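Local structure of YycN protein (Bacillus subtilis, 1ON0) at the interface of chains A and B and the interface of chains A and C. The protein probably transfers acyl groups, most likely acetyl from acetyl-CoA, as a homodimeric member of the GNAT acetyltransferase family. Coordinates in Å, arbitrary orientation; residue numbers count along the deposited sequence, not the author numbering. Chains: chain A/B/C, YycN protein.

Chain A meets a different neighbour in each of the two contacts, whose centres lie about 19 Å apart. Contact 1 uses helix 36-50 of chain A against strand 4-7, the end of strand 60-66 and nearby loop residues of chain B; contact 2 uses helix 10-30, the 3-10 helix 98-100 and the loop residue after it, against the same parts of chain C. Contact 1 sets unlike surfaces together, while contact 2 brings together A:Tyr19, A:Glu98 and A:Arg101 with C:Tyr19, C:Glu98 and C:Arg101. The protein is a homodimer and the deposited assembly has four copies, so at least one interface may come from crystal packing.

Contact 1: the interface of chains A and B. Residues chain A 37, 40-41, 44; chain B 5-7, 9, 66, 69.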
loop_
_atom_site.group_PDB
_atom_site.type_symbol
_atom_site.label_atom_id
_atom_site.label_comp_id
_atom_site.label_asym_id
_atom_site.label_seq_id
_atom_site.Cartn_x
_atom_site.Cartn_y
_atom_site.Cartn_z
ATOM N N GLU A 37 3.308 -6.836 -8.435
ATOM C CA GLU A 37 2.051 -6.145 -8.644
ATOM C C GLU A 37 0.860 -7.095 -8.727
ATOM O O GLU A 37 -0.269 -6.655 -8.919
ATOM C CB GLU A 37 2.120 -5.280 -9.906
ATOM C CG GLU A 37 2.666 -5.970 -11.156
ATOM C CD GLU A 37 4.191 -6.052 -11.187
ATOM O OE1 GLU A 37 4.754 -7.030 -10.654
ATOM O OE2 GLU A 37 4.828 -5.126 -11.736
ATOM N N GLN A 40 -0.379 -9.612 -4.004
ATOM C CA GLN A 40 -1.473 -9.251 -3.100
ATOM C C GLN A 40 -2.839 -9.772 -3.544
ATOM O O GLN A 40 -3.538 -10.462 -2.796
ATOM C CB GLN A 40 -1.571 -7.730 -2.966
ATOM C CG GLN A 40 -0.303 -7.012 -2.534
ATOM C CD GLN A 40 -0.051 -7.074 -1.046
ATOM O OE1 GLN A 40 0.266 -8.125 -0.504
ATOM N NE2 GLN A 40 -0.200 -5.940 -0.373
ATOM N N LEU A 41 -3.229 -9.425 -4.763
ATOM C CA LEU A 41 -4.526 -9.836 -5.276
ATOM C C LEU A 41 -4.660 -11.359 -5.415
ATOM O O LEU A 41 -5.632 -11.942 -4.926
ATOM C CB LEU A 41 -4.791 -9.119 -6.610
ATOM C CG LEU A 41 -6.141 -9.274 -7.321
ATOM C CD1 LEU A 41 -6.384 -8.088 -8.248
ATOM C CD2 LEU A 41 -6.159 -10.577 -8.098
ATOM N N LYS A 44 -5.144 -13.034 -1.890
ATOM C CA LYS A 44 -6.476 -12.854 -1.326
ATOM C C LYS A 44 -7.427 -13.908 -1.888
ATOM O O LYS A 44 -8.084 -14.631 -1.138
ATOM C CB LYS A 44 -7.023 -11.465 -1.658
ATOM C CG LYS A 44 -7.417 -10.642 -0.446
ATOM C CD LYS A 44 -6.244 -9.820 0.056
ATOM C CE LYS A 44 -6.648 -8.880 1.186
ATOM N NZ LYS A 44 -6.920 -9.587 2.464
ATOM N N LEU B 5 -10.750 -7.271 -4.511
ATOM C CA LEU B 5 -10.215 -6.524 -3.384
ATOM C C LEU B 5 -8.722 -6.779 -3.207
ATOM O O LEU B 5 -8.205 -7.837 -3.576
ATOM C CB LEU B 5 -10.956 -6.923 -2.108
ATOM C CG LEU B 5 -12.310 -6.260 -1.832
ATOM C CD1 LEU B 5 -13.156 -6.182 -3.095
ATOM C CD2 LEU B 5 -13.009 -7.039 -0.751
ATOM N N THR B 6 -8.036 -5.793 -2.641
ATOM C CA THR B 6 -6.604 -5.889 -2.378
ATOM C C THR B 6 -6.249 -4.854 -1.307
ATOM O O THR B 6 -6.756 -3.734 -1.326
ATOM C CB THR B 6 -5.793 -5.666 -3.671
ATOM O OG1 THR B 6 -4.422 -6.003 -3.433
ATOM C CG2 THR B 6 -5.895 -4.220 -4.149
ATOM N N PRO B 7 -5.391 -5.220 -0.343
ATOM C CA PRO B 7 -5.047 -4.247 0.702
ATOM C C PRO B 7 -4.568 -2.903 0.162
ATOM O O PRO B 7 -3.594 -2.826 -0.600
ATOM C CB PRO B 7 -3.992 -4.977 1.529
ATOM C CG PRO B 7 -3.394 -5.952 0.566
ATOM C CD PRO B 7 -4.580 -6.443 -0.217
ATOM N N GLN B 9 -2.719 0.478 -0.376
ATOM C CA GLN B 9 -1.338 0.860 -0.107
ATOM C C GLN B 9 -1.208 2.224 0.560
ATOM O O GLN B 9 -2.119 3.042 0.485
ATOM C CB GLN B 9 -0.542 0.808 -1.417
ATOM C CG GLN B 9 -0.466 -0.606 -1.996
ATOM C CD GLN B 9 0.202 -1.590 -1.028
ATOM O OE1 GLN B 9 1.418 -1.550 -0.801
ATOM N NE2 GLN B 9 -0.594 -2.476 -0.460
ATOM N N LYS B 66 -9.699 -2.992 -7.623
ATOM C CA LYS B 66 -8.945 -3.126 -8.855
ATOM C C LYS B 66 -9.755 -3.779 -9.958
ATOM O O LYS B 66 -10.503 -4.729 -9.724
ATOM C CB LYS B 66 -7.662 -3.944 -8.619
ATOM C CG LYS B 66 -6.449 -3.152 -8.149
ATOM C CD LYS B 66 -5.226 -4.066 -8.035
ATOM C CE LYS B 66 -3.956 -3.289 -7.713
ATOM N NZ LYS B 66 -2.741 -4.169 -7.704
ATOM N N GLU B 69 -4.451 -5.045 -13.278
ATOM C CA GLU B 69 -3.145 -4.741 -12.719
ATOM C C GLU B 69 -2.549 -3.458 -13.299
ATOM O O GLU B 69 -1.353 -3.196 -13.147
ATOM C CB GLU B 69 -2.192 -5.918 -12.958
ATOM C CG GLU B 69 -2.814 -7.286 -12.675
ATOM C CD GLU B 69 -3.653 -7.299 -11.405
ATOM O OE1 GLU B 69 -4.788 -6.763 -11.426
ATOM O OE2 GLU B 69 -3.171 -7.837 -10.385
HETATM O O HOH W 1 -8.301 -10.347 -4.978
#
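One side of helix 36-50 of chain A lies over strand 4-7 of chain B, and the close packing gathers around the ring of B:Pro7. A:Lys44 comes tip to tip with that ring: its chain bends at chi2 (90°) and again at chi4, bringing the aliphatic CE 3.5 Å from the ring carbon CD of B:Pro7, a snug carbon contact. One turn earlier in the helix, A:Gln40 crosses the ring obliquely. Its CG is anti to the carbonyl carbon and the chain folds at chi2 (-80°), so that the amide nitrogen NE2 sits 3.3 Å from CG of B:Pro7. The same amide meets that of B:Gln9 tip to tip, the two planes nearly perpendicular at 82°, without a hydrogen bond between them. B:Gln9 instead turns its NE2 back to the carbonyl O of B:Pro7 at 3.0 Å; the bond is fairly straight and lies in the amide plane of B:Gln9, but it reaches the carbonyl from above its plane. This would steady the B:Gln9 amide beside the proline. An alanine here in place of B:Pro7 removes the ring carbons CG and CD that A:Gln40 and A:Lys44 touch, and would probably loosen the packing at this corner.

Beside B:Thr6, whose OG1 is 3.4 Å from CB of A:Gln40, the packing gives way to water. One molecule bridges the carbonyl O of A:Leu41 (3.1 Å) and the carbonyl O of B:Leu5 (2.9 Å), donating to both if its hydrogens are so turned. Further along, toward the start of the helix, the fit is loose: CD1 of A:Leu41 stays 3.8 Å from OE1 of the poorly ordered B:Glu69, and the extended B:Lys66 ends with NZ beyond bonding distance of the A:Glu37 carbonyl O. With no direct polar bond among its residues, the patch adds van der Waals packing and a water bridge to an A-B association that may be only a crystal contact.

Contact 2: the interface of chains A and C. Residues chain A 19, 22, 98, 101; chain C 19, 97-99, 101.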
loop_
_atom_site.group_PDB
_atom_site.type_symbol
_atom_site.label_atom_id
_atom_site.label_comp_id
_atom_site.label_asym_id
_atom_site.label_seq_id
_atom_site.Cartn_x
_atom_site.Cartn_y
_atom_site.Cartn_z
ATOM N N TYR A 19 -2.917 -11.267 7.834
ATOM C CA TYR A 19 -1.490 -11.600 7.978
ATOM C C TYR A 19 -0.982 -12.590 6.915
ATOM O O TYR A 19 -0.158 -12.227 6.078
ATOM C CB TYR A 19 -1.270 -12.195 9.370
ATOM C CG TYR A 19 0.162 -12.310 9.829
ATOM C CD1 TYR A 19 1.056 -13.198 9.215
ATOM C CD2 TYR A 19 0.612 -11.568 10.938
ATOM C CE1 TYR A 19 2.358 -13.343 9.705
ATOM C CE2 TYR A 19 1.904 -11.710 11.429
ATOM C CZ TYR A 19 2.769 -12.592 10.816
ATOM O OH TYR A 19 4.040 -12.732 11.331
ATOM N N LYS A 22 -1.200 -11.444 3.182
ATOM C CA LYS A 22 -0.097 -10.629 2.682
ATOM C C LYS A 22 1.199 -11.436 2.663
ATOM O O LYS A 22 2.015 -11.291 1.770
ATOM C CB LYS A 22 0.104 -9.358 3.539
ATOM C CG LYS A 22 0.907 -9.589 4.838
ATOM C CD LYS A 22 1.337 -8.281 5.534
ATOM C CE LYS A 22 0.215 -7.644 6.361
ATOM N NZ LYS A 22 -0.923 -7.143 5.536
ATOM N N GLU A 98 6.857 -13.229 15.077
ATOM C CA GLU A 98 8.244 -12.828 15.280
ATOM C C GLU A 98 8.714 -12.706 16.732
ATOM O O GLU A 98 9.799 -13.168 17.075
ATOM C CB GLU A 98 8.519 -11.508 14.545
ATOM C CG GLU A 98 8.453 -11.593 13.030
ATOM C CD GLU A 98 8.892 -10.306 12.344
ATOM O OE1 GLU A 98 8.195 -9.277 12.481
ATOM O OE2 GLU A 98 9.947 -10.322 11.675
ATOM N N ARG A 101 9.857 -16.279 18.269
ATOM C CA ARG A 101 10.746 -17.212 17.587
ATOM C C ARG A 101 12.077 -17.212 18.312
ATOM O O ARG A 101 12.398 -16.255 19.023
ATOM C CB ARG A 101 10.981 -16.779 16.140
ATOM C CG ARG A 101 9.714 -16.613 15.362
ATOM C CD ARG A 101 9.977 -16.133 13.953
ATOM N NE ARG A 101 8.708 -15.878 13.293
ATOM C CZ ARG A 101 8.575 -15.253 12.128
ATOM N NH1 ARG A 101 9.649 -14.813 11.483
ATOM N NH2 ARG A 101 7.360 -15.065 11.617
ATOM N N TYR C 19 17.213 -10.537 17.073
ATOM C CA TYR C 19 16.471 -10.666 15.829
ATOM C C TYR C 19 17.430 -10.613 14.644
ATOM O O TYR C 19 17.597 -11.599 13.933
ATOM C CB TYR C 19 15.433 -9.542 15.744
ATOM C CG TYR C 19 14.590 -9.495 14.489
ATOM C CD1 TYR C 19 15.133 -9.092 13.264
ATOM C CD2 TYR C 19 13.227 -9.789 14.541
ATOM C CE1 TYR C 19 14.334 -8.975 12.124
ATOM C CE2 TYR C 19 12.417 -9.675 13.409
ATOM C CZ TYR C 19 12.974 -9.268 12.209
ATOM O OH TYR C 19 12.162 -9.146 11.105
ATOM N N TYR C 97 9.039 -5.185 9.995
ATOM C CA TYR C 97 8.581 -6.435 10.571
ATOM C C TYR C 97 7.503 -7.022 9.659
ATOM O O TYR C 97 6.812 -6.292 8.938
ATOM C CB TYR C 97 8.019 -6.220 11.967
ATOM C CG TYR C 97 9.066 -5.757 12.934
ATOM C CD1 TYR C 97 9.257 -4.400 13.176
ATOM C CD2 TYR C 97 9.895 -6.674 13.580
ATOM C CE1 TYR C 97 10.242 -3.962 14.038
ATOM C CE2 TYR C 97 10.887 -6.247 14.444
ATOM C CZ TYR C 97 11.055 -4.885 14.670
ATOM O OH TYR C 97 12.035 -4.445 15.530
ATOM N N GLU C 98 7.388 -8.344 9.704
ATOM C CA GLU C 98 6.440 -9.104 8.905
ATOM C C GLU C 98 5.030 -8.483 8.865
ATOM O O GLU C 98 4.496 -8.202 7.785
ATOM C CB GLU C 98 6.402 -10.556 9.426
ATOM C CG GLU C 98 6.226 -11.631 8.349
ATOM C CD GLU C 98 6.678 -13.036 8.790
ATOM O OE1 GLU C 98 7.896 -13.251 8.991
ATOM O OE2 GLU C 98 5.817 -13.935 8.925
ATOM N N PRO C 99 4.418 -8.232 10.031
ATOM C CA PRO C 99 3.074 -7.646 10.061
ATOM C C PRO C 99 2.900 -6.248 9.432
ATOM O O PRO C 99 1.777 -5.783 9.297
ATOM C CB PRO C 99 2.731 -7.654 11.554
ATOM C CG PRO C 99 4.065 -7.482 12.197
ATOM C CD PRO C 99 4.927 -8.422 11.401
ATOM N N ARG C 101 4.721 -5.342 6.413
ATOM C CA ARG C 101 5.195 -5.411 5.030
ATOM C C ARG C 101 3.977 -5.473 4.115
ATOM O O ARG C 101 2.882 -5.798 4.569
ATOM C CB ARG C 101 6.022 -6.677 4.801
ATOM C CG ARG C 101 7.285 -6.757 5.597
ATOM C CD ARG C 101 7.931 -8.108 5.409
ATOM N NE ARG C 101 8.988 -8.302 6.386
ATOM C CZ ARG C 101 9.617 -9.452 6.601
ATOM N NH1 ARG C 101 9.301 -10.537 5.904
ATOM N NH2 ARG C 101 10.565 -9.519 7.530
#
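A:Glu98 and C:Glu98 each open a short 3-10 helix, 98-100, with helical phi and psi in both chains, which presents the backbone N of C:Glu98 to chain A. A:Glu98 takes it up: with CG anti to its own carbonyl carbon and the chain extended beyond (chi2 -173°), its carboxylate reaches into chain C. OE1 of A:Glu98 receives the C:Glu98 N-H, with N at 3.0 Å, met from above the carboxylate plane, while OE2 accepts from the phenol OH of C:Tyr19 at 2.6 Å through its syn lone pair. The carboxyl carbon lies at the edge of the C:Tyr19 ring and also at that of C:Tyr97, the carboxylate plane turned steeply to both rings. Two donors thus grip the two oxygens and fix the group's rotation.

C:Glu98 does not mirror it; its CG swings to chi1 -144°. Its OE1 forms a salt bridge with NH2 of A:Arg101 at 3.2 Å, and A:Tyr19 OH gives OE2 a weak bond. A:Arg101 is extended, its guanidinium turned 46° from the carboxylate and carrying CG of A:Glu98 over one face. This pairing would probably ease the repulsion between the two carboxylates. The site joins A to C through matching residues used unequally, and could belong to the homodimer, though the coordinates alone do not settle that.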